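Local coordinates for esterase family protein (Staphylococcus aureus, PDB 7L0A) that probably hydrolyses S-formylglutathione to formate and glutathione, as a serine esterase of the alpha/beta-hydrolase superfamily, at residues I81-D86 with L104-Y109. Sequence-based numbering, arbitrary orientation.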
ATOM      1  N   ILE B  81      -7.838  -2.476  -7.252  1.00 11.46           N
ATOM      2  CA  ILE B  81      -7.875  -1.297  -6.394  1.00 12.56           C
ATOM      3  C   ILE B  81      -9.303  -1.160  -5.896  1.00 14.17           C
ATOM      4  O   ILE B  81     -10.237  -1.033  -6.699  1.00 14.49           O
ATOM      5  CB  ILE B  81      -7.457  -0.025  -7.177  1.00 11.46           C
ATOM      6  CG1 ILE B  81      -6.289  -0.303  -8.099  1.00 14.88           C
ATOM      7  CG2 ILE B  81      -7.250   1.151  -6.229  1.00 14.90           C
ATOM      8  CD1 ILE B  81      -5.000  -0.703  -7.360  1.00 16.20           C
ATOM      9  N   MET B  82      -9.485  -1.162  -4.575  1.00 13.25           N
ATOM     10  CA  MET B  82     -10.803  -1.062  -3.963  1.00 13.10           C
ATOM     11  C   MET B  82     -10.811   0.141  -3.030  1.00 14.18           C
ATOM     12  O   MET B  82     -10.484   0.011  -1.842  1.00 13.75           O
ATOM     13  CB  MET B  82     -11.122  -2.376  -3.221  1.00 14.16           C
ATOM     14  CG  MET B  82     -11.438  -3.534  -4.188  1.00 13.85           C
ATOM     15  SD  MET B  82     -11.167  -5.220  -3.542  1.00 19.37           S
ATOM     16  CE  MET B  82      -9.399  -5.292  -3.574  1.00 20.67           C
ATOM     17  N   PRO B  83     -11.231   1.309  -3.495  1.00 13.18           N
ATOM     18  CA  PRO B  83     -11.284   2.467  -2.605  1.00 15.59           C
ATOM     19  C   PRO B  83     -12.523   2.482  -1.743  1.00 18.08           C
ATOM     20  O   PRO B  83     -13.601   2.029  -2.145  1.00 17.20           O
ATOM     21  CB  PRO B  83     -11.322   3.666  -3.570  1.00 15.04           C
ATOM     22  CG  PRO B  83     -11.958   3.122  -4.803  1.00 17.38           C
ATOM     23  CD  PRO B  83     -11.489   1.666  -4.902  1.00 14.25           C
ATOM     24  N   ASN B  84     -12.371   3.056  -0.549  1.00 17.38           N
ATOM     25  CA  ASN B  84     -13.548   3.399   0.234  1.00 17.20           C
ATOM     26  C   ASN B  84     -14.276   4.583  -0.403  1.00 17.65           C
ATOM     27  O   ASN B  84     -13.658   5.561  -0.819  1.00 19.30           O
ATOM     28  CB  ASN B  84     -13.176   3.792   1.654  1.00 17.56           C
ATOM     29  CG  ASN B  84     -14.375   4.180   2.476  1.00 22.48           C
ATOM     30  OD1 ASN B  84     -15.187   3.335   2.851  1.00 22.42           O
ATOM     31  ND2 ASN B  84     -14.532   5.487   2.719  1.00 23.46           N
ATOM     32  N   VAL B  85     -15.601   4.490  -0.458  1.00 17.12           N
ATOM     33  CA  VAL B  85     -16.434   5.570  -0.977  1.00 17.15           C
ATOM     34  C   VAL B  85     -17.419   5.991   0.113  1.00 17.88           C
ATOM     35  O   VAL B  85     -18.229   5.177   0.583  1.00 21.50           O
ATOM     36  CB  VAL B  85     -17.159   5.151  -2.268  1.00 17.20           C
ATOM     37  CG1 VAL B  85     -18.011   6.288  -2.771  1.00 19.08           C
ATOM     38  CG2 VAL B  85     -16.172   4.674  -3.290  1.00 22.39           C
ATOM     39  N   ASP B  86     -17.284   7.222   0.577  1.00 19.42           N
ATOM     40  CA  ASP B  86     -18.213   7.758   1.569  1.00 22.55           C
ATOM     41  C   ASP B  86     -19.500   8.219   0.887  1.00 19.10           C
ATOM     42  O   ASP B  86     -19.474   8.714  -0.247  1.00 21.30           O
ATOM     43  CB  ASP B  86     -17.610   8.950   2.307  1.00 29.35           C
ATOM     44  CG  ASP B  86     -16.506   8.552   3.264  1.00 44.01           C
ATOM     45  OD1 ASP B  86     -16.549   7.410   3.788  1.00 42.13           O
ATOM     46  OD2 ASP B  86     -15.604   9.387   3.494  1.00 49.03           O
ATOM     47  N   LEU B 104     -10.871   9.462  -9.593  1.00 16.78           N
ATOM     48  CA  LEU B 104      -9.769   9.755 -10.506  1.00 15.38           C
ATOM     49  C   LEU B 104      -8.485  10.044  -9.734  1.00 14.71           C
ATOM     50  O   LEU B 104      -7.392   9.723 -10.206  1.00 16.90           O
ATOM     51  CB  LEU B 104     -10.146  10.898 -11.439  1.00 15.02           C
ATOM     52  CG  LEU B 104     -11.230  10.494 -12.433  1.00 22.79           C
ATOM     53  CD1 LEU B 104     -11.642  11.707 -13.242  1.00 23.75           C
ATOM     54  CD2 LEU B 104     -10.792   9.392 -13.374  1.00 26.88           C
ATOM     55  N   GLU B 105      -8.596  10.636  -8.544  1.00 14.59           N
ATOM     56  CA  GLU B 105      -7.436  10.796  -7.675  1.00 14.39           C
ATOM     57  C   GLU B 105      -6.877   9.441  -7.265  1.00 16.25           C
ATOM     58  O   GLU B 105      -5.655   9.235  -7.298  1.00 16.37           O
ATOM     59  CB  GLU B 105      -7.820  11.610  -6.442  1.00 16.14           C
ATOM     60  CG  GLU B 105      -6.751  11.537  -5.333  1.00 19.50           C
ATOM     61  CD  GLU B 105      -7.220  12.136  -4.030  1.00 17.82           C
ATOM     62  OE1 GLU B 105      -7.453  11.383  -3.100  1.00 19.94           O
ATOM     63  OE2 GLU B 105      -7.441  13.389  -3.984  1.00 19.87           O
ATOM     64  N   VAL B 106      -7.748   8.512  -6.849  1.00 14.54           N
ATOM     65  CA  VAL B 106      -7.270   7.185  -6.459  1.00 15.20           C
ATOM     66  C   VAL B 106      -6.527   6.550  -7.631  1.00 14.85           C
ATOM     67  O   VAL B 106      -5.424   6.002  -7.473  1.00 15.84           O
ATOM     68  CB  VAL B 106      -8.425   6.289  -5.976  1.00 14.82           C
ATOM     69  CG1 VAL B 106      -7.930   4.887  -5.745  1.00 16.00           C
ATOM     70  CG2 VAL B 106      -9.033   6.849  -4.701  1.00 16.47           C
ATOM     71  N   TYR B 107      -7.126   6.624  -8.821  1.00 14.66           N
ATOM     72  CA  TYR B 107      -6.497   6.094 -10.023  1.00 14.72           C
ATOM     73  C   TYR B 107      -5.095   6.671 -10.197  1.00 13.90           C
ATOM     74  O   TYR B 107      -4.116   5.926 -10.369  1.00 14.67           O
ATOM     75  CB  TYR B 107      -7.366   6.394 -11.259  1.00 14.54           C
ATOM     76  CG  TYR B 107      -6.776   5.842 -12.538  1.00 16.43           C
ATOM     77  CD1 TYR B 107      -5.722   6.492 -13.189  1.00 16.82           C
ATOM     78  CD2 TYR B 107      -7.255   4.661 -13.092  1.00 15.54           C
ATOM     79  CE1 TYR B 107      -5.146   5.931 -14.342  1.00 18.51           C
ATOM     80  CE2 TYR B 107      -6.715   4.127 -14.255  1.00 20.10           C
ATOM     81  CZ  TYR B 107      -5.661   4.754 -14.869  1.00 25.13           C
ATOM     82  OH  TYR B 107      -5.094   4.209 -16.010  1.00 20.87           O
ATOM     83  N   ASP B 108      -4.981   7.997 -10.138  1.00 15.89           N
ATOM     84  CA  ASP B 108      -3.699   8.644 -10.379  1.00 15.44           C
ATOM     85  C   ASP B 108      -2.686   8.247  -9.310  1.00 16.99           C
ATOM     86  O   ASP B 108      -1.540   7.910  -9.631  1.00 18.91           O
ATOM     87  CB  ASP B 108      -3.884  10.158 -10.429  1.00 16.33           C
ATOM     88  CG  ASP B 108      -4.525  10.640 -11.727  1.00 24.15           C
ATOM     89  OD1 ASP B 108      -4.669   9.844 -12.686  1.00 26.48           O
ATOM     90  OD2 ASP B 108      -4.887  11.840 -11.777  1.00 22.43           O
ATOM     91  N   TYR B 109      -3.096   8.273  -8.032  1.00 14.24           N
ATOM     92  CA  TYR B 109      -2.190   7.995  -6.921  1.00 15.05           C
ATOM     93  C   TYR B 109      -1.629   6.573  -7.003  1.00 15.18           C
ATOM     94  O   TYR B 109      -0.412   6.356  -6.917  1.00 15.39           O
ATOM     95  CB  TYR B 109      -2.950   8.225  -5.607  1.00 14.74           C
ATOM     96  CG  TYR B 109      -2.224   8.010  -4.303  1.00 15.42           C
ATOM     97  CD1 TYR B 109      -0.936   8.504  -4.083  1.00 15.31           C
ATOM     98  CD2 TYR B 109      -2.854   7.351  -3.263  1.00 19.09           C
ATOM     99  CE1 TYR B 109      -0.290   8.314  -2.888  1.00 18.34           C
ATOM    100  CE2 TYR B 109      -2.213   7.148  -2.057  1.00 20.58           C
ATOM    101  CZ  TYR B 109      -0.933   7.656  -1.877  1.00 20.11           C
ATOM    102  OH  TYR B 109      -0.307   7.462  -0.657  1.00 23.37           O
TER
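Val106 straddles two residues of strand 79-83, touching Ile81 with one methyl and Pro83 with the other. The apolar part is small: CG1 of Val106 lies 3.8 Å from CG2 of Ile81, and CG2 of Val106 lies 4.1 Å from CB of Pro83. With CG1 of Val106 opposite the backbone N (chi1 173°), its two methyls split between the two strand residues. The side chains of Ile81 and Val106 run antiparallel, bringing the two methyls of the closer pair together nearly end on. Leu27 and Met51, from the strands flanking 79-83, also pack on Val106, while Val110, one helical turn on, packs against Ile81.

The polar groups sit to the side and none bonds across. Past the strand end, ND2 of Asn84 donates to OD1 of Asp86 at 3.0 Å, reaching it from well above the carboxylate plane (61°) though nearly in its own amide plane; Gln25 binds both side chains. On the helix, the carboxylate of Glu105 is held by Tyr16, Ser18 and Thr20, and the ring of Tyr109 stacks on Phe38 of the second subunit. One turn before Val106, Tyr102 packs on Pro83 and its OH hydrogen-bonds the carbonyl of Asn84.

This is strand-to-helix packing in an alpha/beta-hydrolase fold, away from the predicted catalytic triad. Between 81-86 and 104-109 themselves no directional bond forms, so what they contribute to each other's placement is the fit of three buried aliphatic side chains.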